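Local coordinates for possible protein of nuclear scaffold (Encephalitozoon cuniculi, PDB 3KAE) that probably serves as the Cdc27 subunit of the anaphase-promoting complex, its N-terminal tetratricopeptide-repeat domain forming a homodimer, at residues 128-133 with 154-159; 116-121 with 147-152. One frame throughout, in Å; residues are numbered along the deposited sequence.

In the fold
Three consecutive helices, 113-126, 130-143 and 147-155, carry both contacts. The segments come in the order 116-121, 128-133, 147-152 and 154-159, so the two contacts cross along the chain. Contact 2 joins the first helix to the third and is buried about 7 Å from the centre of the chain; contact 1 joins the start of the second to the end of the third at the surface, about 16 Å out. Their centres lie 10 Å apart, and Arg130 of contact 1 packs against Asn152 of contact 2. Both contacts place helix 147-155 against the two helices before it, between the preceding helices and the C-terminal ones that follow, in an all-helical tetratricopeptide-repeat domain.

Contact 1: 128-133 with 154-159; sequences GYREEG and LLENKV
Arg130 reaches from the first turn of helix 130-143 to the carboxylate of Glu156, at the C-terminal end of helix 147-155, and the two form a salt bridge between side chains that come from opposite directions. The tight part is small: NH1 of Arg130 lies 3.0 Å from OE2 of Glu156, while CZ of Arg130 is 3.4 Å from the same oxygen. OE2 sits over one face of the guanidinium, well out of its plane, with the two flat groups turned 75° apart, so the attraction is purely one between charges. The Glu156 stem joins in, its CG standing 3.6 Å from Arg130 NH1. Arg130 CG runs anti to the backbone N (chi1 -171°), and a bend at chi2 then carries the guanidinium across to the carboxylate. Farther out the fit becomes loose. CD2 of Leu155 meets Arg130 NH1 obliquely at 4.0 Å, and Lys158 extends the charge network through a long ion pair, its NZ 3.6 Å from Glu156 OE1. The amine also makes a weak hydrogen bond to the Glu156 carbonyl. This side is open to solvent, with Leu155 and Lys158 both exposed. Asn157, with positive phi, ends helix 147-155 in a Schellman motif. Arg130 also touches Asn152 of helix 147-155 and Thr125 of helix 113-126. Held by charge without a directed hydrogen bond, and at the surface, the Arg130–Glu156 pair is probably screened by water and adjustable in geometry.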
loop_
_atom_site.group_PDB
_atom_site.type_symbol
_atom_site.label_atom_id
_atom_site.label_comp_id
_atom_site.label_asym_id
_atom_site.label_seq_id
_atom_site.Cartn_x
_atom_site.Cartn_y
_atom_site.Cartn_z
ATOM N N GLY C 128 -6.524 24.210 -8.068
ATOM C CA GLY C 128 -6.551 25.403 -8.898
ATOM C C GLY C 128 -5.714 26.574 -8.407
ATOM O O GLY C 128 -5.818 27.675 -8.942
ATOM N N TYR C 129 -4.883 26.349 -7.395
ATOM C CA TYR C 129 -3.998 27.396 -6.895
ATOM C C TYR C 129 -2.541 27.051 -7.196
ATOM O O TYR C 129 -1.785 26.688 -6.299
ATOM C CB TYR C 129 -4.188 27.617 -5.395
ATOM C CG TYR C 129 -5.609 27.961 -4.987
ATOM C CD1 TYR C 129 -5.964 29.265 -4.641
ATOM C CD2 TYR C 129 -6.594 26.983 -4.945
ATOM C CE1 TYR C 129 -7.257 29.581 -4.266
ATOM C CE2 TYR C 129 -7.891 27.292 -4.570
ATOM C CZ TYR C 129 -8.217 28.592 -4.233
ATOM O OH TYR C 129 -9.507 28.902 -3.861
ATOM N N ARG C 130 -2.156 27.188 -8.464
ATOM C CA ARG C 130 -0.830 26.787 -8.920
ATOM C C ARG C 130 0.298 27.561 -8.231
ATOM O O ARG C 130 1.246 26.948 -7.733
ATOM C CB ARG C 130 -0.736 26.901 -10.447
ATOM C CG ARG C 130 0.527 26.310 -11.051
ATOM C CD ARG C 130 0.946 25.060 -10.311
ATOM N NE ARG C 130 2.115 24.414 -10.898
ATOM C CZ ARG C 130 2.085 23.237 -11.514
ATOM N NH1 ARG C 130 3.197 22.710 -12.007
ATOM N NH2 ARG C 130 0.942 22.580 -11.629
ATOM N N GLU C 131 0.183 28.888 -8.188
ATOM C CA GLU C 131 1.234 29.741 -7.624
ATOM C C GLU C 131 1.504 29.417 -6.157
ATOM O O GLU C 131 2.665 29.273 -5.757
ATOM C CB GLU C 131 0.908 31.236 -7.800
ATOM N N GLU C 132 0.439 29.306 -5.362
ATOM C CA GLU C 132 0.569 28.889 -3.960
ATOM C C GLU C 132 1.185 27.488 -3.851
ATOM O O GLU C 132 2.028 27.223 -2.983
ATOM C CB GLU C 132 -0.779 28.918 -3.244
ATOM C CG GLU C 132 -0.685 28.517 -1.768
ATOM C CD GLU C 132 -2.039 28.299 -1.103
ATOM O OE1 GLU C 132 -3.079 28.628 -1.712
ATOM O OE2 GLU C 132 -2.061 27.802 0.041
ATOM N N GLY C 133 0.760 26.596 -4.741
ATOM C CA GLY C 133 1.327 25.259 -4.822
ATOM C C GLY C 133 2.829 25.270 -5.033
ATOM O O GLY C 133 3.572 24.582 -4.325
ATOM N N LEU C 154 10.925 21.841 -11.774
ATOM C CA LEU C 154 11.621 21.745 -13.044
ATOM C C LEU C 154 10.687 22.126 -14.190
ATOM O O LEU C 154 11.018 22.944 -15.055
ATOM C CB LEU C 154 12.194 20.355 -13.257
ATOM C CG LEU C 154 13.363 19.967 -12.350
ATOM C CD1 LEU C 154 13.841 18.562 -12.682
ATOM C CD2 LEU C 154 14.511 20.958 -12.448
ATOM N N LEU C 155 9.510 21.528 -14.188
ATOM C CA LEU C 155 8.500 21.812 -15.195
ATOM C C LEU C 155 8.227 23.309 -15.332
ATOM O O LEU C 155 8.048 23.814 -16.442
ATOM C CB LEU C 155 7.207 21.070 -14.846
ATOM C CG LEU C 155 5.997 21.354 -15.728
ATOM C CD1 LEU C 155 6.259 20.840 -17.117
ATOM C CD2 LEU C 155 4.735 20.720 -15.147
ATOM N N GLU C 156 8.202 24.018 -14.205
ATOM C CA GLU C 156 7.897 25.449 -14.202
ATOM C C GLU C 156 9.155 26.306 -14.327
ATOM O O GLU C 156 9.074 27.530 -14.316
ATOM C CB GLU C 156 7.147 25.834 -12.921
ATOM C CG GLU C 156 5.779 25.171 -12.752
ATOM C CD GLU C 156 4.774 25.643 -13.781
ATOM O OE1 GLU C 156 5.041 26.664 -14.457
ATOM O OE2 GLU C 156 3.716 24.991 -13.913
ATOM N N ASN C 157 10.308 25.653 -14.439
ATOM C CA ASN C 157 11.599 26.324 -14.421
ATOM C C ASN C 157 11.769 27.165 -13.159
ATOM O O ASN C 157 12.633 28.037 -13.099
ATOM C CB ASN C 157 11.766 27.185 -15.678
ATOM C CG ASN C 157 13.203 27.644 -15.889
ATOM O OD1 ASN C 157 14.155 26.889 -15.644
ATOM N ND2 ASN C 157 13.368 28.888 -16.355
ATOM N N LYS C 158 10.942 26.901 -12.151
ATOM C CA LYS C 158 10.974 27.679 -10.910
ATOM C C LYS C 158 11.749 27.004 -9.771
ATOM O O LYS C 158 11.519 27.280 -8.592
ATOM C CB LYS C 158 9.557 28.071 -10.454
ATOM C CG LYS C 158 9.250 29.567 -10.537
ATOM C CD LYS C 158 8.662 29.956 -11.879
ATOM C CE LYS C 158 7.252 29.418 -12.037
ATOM N NZ LYS C 158 6.672 29.704 -13.378
ATOM N N VAL C 159 12.671 26.124 -10.122
ATOM C CA VAL C 159 13.545 25.518 -9.131
ATOM C C VAL C 159 14.561 26.549 -8.632
ATOM O O VAL C 159 15.183 27.253 -9.422
ATOM C CB VAL C 159 14.250 24.281 -9.708
ATOM C CG1 VAL C 159 14.897 24.628 -11.056
ATOM C CG2 VAL C 159 15.258 23.741 -8.727
#

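Contact 2: 116-121 with 147-152; sequences FESLLG and FSPVEN
The carbonyl oxygen of Ser148 is gripped by two donors of Asn152, while one turn of the same helix presses on Ser118 across the contact. Here helices 113-126 and 147-155 of the tetratricopeptide-repeat domain meet, two members of a helical array with helix 130-143 between them in sequence. The backbone N of Asn152 makes the ordinary helical bond at 3.1 Å to Ser148 O; its side-chain ND2 makes a shorter one, 2.6 Å to the same oxygen, nearly straight at 170°. They reach the oxygen from opposite faces of the carbonyl plane, and Ser148 O lies almost in the amide plane of Asn152.

Across the interface the helices come close, with Ser118 CA and Pro149 CA 6.0 Å apart. Small groups make this possible: Ser118 lies against the flank of the Pro149 ring, its CB 3.7 Å from Pro149 CG. With OG anti to the backbone N (chi1 171°), the Ser118 hydroxyl extends toward the proline. Ser148 meets it only through carbon, and its own hydroxyl bonds instead to Asp122 of helix 113-126, a polar tie between the same two helices. Ser140 of helix 130-143 covers Pro149 as well, and Phe147 N bonds to Thr20 of the second subunit, bringing this helix start to the dimer interface. The closest approach between the segments is Ser118 OG to Pro149 CD, at 3.4 Å.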
loop_
_atom_site.group_PDB
_atom_site.type_symbol
_atom_site.label_atom_id
_atom_site.label_comp_id
_atom_site.label_asym_id
_atom_site.label_seq_id
_atom_site.Cartn_x
_atom_site.Cartn_y
_atom_site.Cartn_z
ATOM N N PHE C 116 4.611 17.226 4.083
ATOM C CA PHE C 116 3.394 18.038 4.202
ATOM C C PHE C 116 3.334 19.155 3.149
ATOM O O PHE C 116 2.303 19.362 2.514
ATOM C CB PHE C 116 3.267 18.650 5.610
ATOM C CG PHE C 116 3.540 17.680 6.726
ATOM C CD1 PHE C 116 2.894 16.452 6.774
ATOM C CD2 PHE C 116 4.427 18.001 7.741
ATOM C CE1 PHE C 116 3.138 15.566 7.804
ATOM C CE2 PHE C 116 4.671 17.111 8.778
ATOM C CZ PHE C 116 4.031 15.895 8.807
ATOM N N GLU C 117 4.439 19.875 2.981
ATOM C CA GLU C 117 4.523 20.949 1.980
ATOM C C GLU C 117 4.370 20.403 0.567
ATOM O O GLU C 117 3.758 21.035 -0.290
ATOM C CB GLU C 117 5.849 21.704 2.106
ATOM C CG GLU C 117 6.015 22.439 3.431
ATOM C CD GLU C 117 5.070 23.612 3.569
ATOM O OE1 GLU C 117 4.400 23.953 2.571
ATOM O OE2 GLU C 117 5.003 24.199 4.671
ATOM N N SER C 118 4.921 19.212 0.340
ATOM C CA SER C 118 4.808 18.550 -0.950
ATOM C C SER C 118 3.358 18.211 -1.263
ATOM O O SER C 118 2.854 18.524 -2.344
ATOM C CB SER C 118 5.666 17.282 -0.973
ATOM O OG SER C 118 5.411 16.528 -2.143
ATOM N N LEU C 119 2.694 17.575 -0.302
ATOM C CA LEU C 119 1.301 17.183 -0.442
ATOM C C LEU C 119 0.438 18.430 -0.565
ATOM O O LEU C 119 -0.492 18.487 -1.356
ATOM C CB LEU C 119 0.890 16.343 0.773
ATOM C CG LEU C 119 -0.219 15.282 0.712
ATOM C CD1 LEU C 119 -1.497 15.787 1.324
ATOM C CD2 LEU C 119 -0.455 14.738 -0.713
ATOM N N LEU C 120 0.767 19.428 0.237
ATOM C CA LEU C 120 0.126 20.726 0.167
ATOM C C LEU C 120 0.301 21.355 -1.232
ATOM O O LEU C 120 -0.600 22.018 -1.745
ATOM C CB LEU C 120 0.754 21.603 1.232
ATOM C CG LEU C 120 -0.103 22.366 2.226
ATOM C CD1 LEU C 120 -1.573 22.011 2.293
ATOM C CD2 LEU C 120 0.564 22.568 3.580
ATOM N N GLY C 121 1.443 21.105 -1.857
ATOM C CA GLY C 121 1.697 21.633 -3.182
ATOM C C GLY C 121 0.767 20.975 -4.177
ATOM O O GLY C 121 0.142 21.649 -5.002
ATOM N N PHE C 147 9.984 13.858 -5.064
ATOM C CA PHE C 147 9.690 13.755 -6.481
ATOM C C PHE C 147 8.719 14.790 -7.006
ATOM O O PHE C 147 8.943 15.357 -8.079
ATOM C CB PHE C 147 9.175 12.358 -6.818
ATOM C CG PHE C 147 8.762 12.188 -8.257
ATOM C CD1 PHE C 147 7.434 12.373 -8.643
ATOM C CD2 PHE C 147 9.697 11.823 -9.220
ATOM C CE1 PHE C 147 7.053 12.205 -9.968
ATOM C CE2 PHE C 147 9.324 11.641 -10.546
ATOM C CZ PHE C 147 8.004 11.838 -10.922
ATOM N N SER C 148 7.630 15.026 -6.285
ATOM C CA SER C 148 6.629 15.951 -6.803
ATOM C C SER C 148 7.055 17.434 -6.838
ATOM O O SER C 148 6.766 18.121 -7.808
ATOM C CB SER C 148 5.286 15.794 -6.089
ATOM O OG SER C 148 4.242 16.225 -6.949
ATOM N N PRO C 149 7.679 17.935 -5.757
ATOM C CA PRO C 149 8.197 19.307 -5.796
ATOM C C PRO C 149 9.275 19.462 -6.898
ATOM O O PRO C 149 9.218 20.402 -7.703
ATOM C CB PRO C 149 8.790 19.503 -4.389
ATOM C CG PRO C 149 8.054 18.533 -3.537
ATOM C CD PRO C 149 7.788 17.338 -4.411
ATOM N N VAL C 150 10.220 18.527 -6.946
ATOM C CA VAL C 150 11.265 18.548 -7.957
ATOM C C VAL C 150 10.708 18.557 -9.386
ATOM O O VAL C 150 11.059 19.436 -10.183
ATOM C CB VAL C 150 12.269 17.390 -7.775
ATOM C CG1 VAL C 150 13.205 17.296 -8.979
ATOM C CG2 VAL C 150 13.069 17.593 -6.501
ATOM N N GLU C 151 9.831 17.605 -9.712
ATOM C CA GLU C 151 9.320 17.523 -11.085
ATOM C C GLU C 151 8.466 18.726 -11.502
ATOM O O GLU C 151 8.475 19.128 -12.672
ATOM C CB GLU C 151 8.594 16.198 -11.345
ATOM C CG GLU C 151 9.541 14.993 -11.331
ATOM C CD GLU C 151 10.568 15.039 -12.484
ATOM O OE1 GLU C 151 10.180 14.879 -13.664
ATOM O OE2 GLU C 151 11.768 15.227 -12.215
ATOM N N ASN C 152 7.741 19.290 -10.536
ATOM C CA ASN C 152 6.878 20.439 -10.774
ATOM C C ASN C 152 7.661 21.738 -10.868
ATOM O O ASN C 152 7.285 22.641 -11.619
ATOM C CB ASN C 152 5.804 20.571 -9.682
ATOM C CG ASN C 152 4.631 19.664 -9.923
ATOM O OD1 ASN C 152 3.734 19.990 -10.694
ATOM N ND2 ASN C 152 4.645 18.498 -9.284
#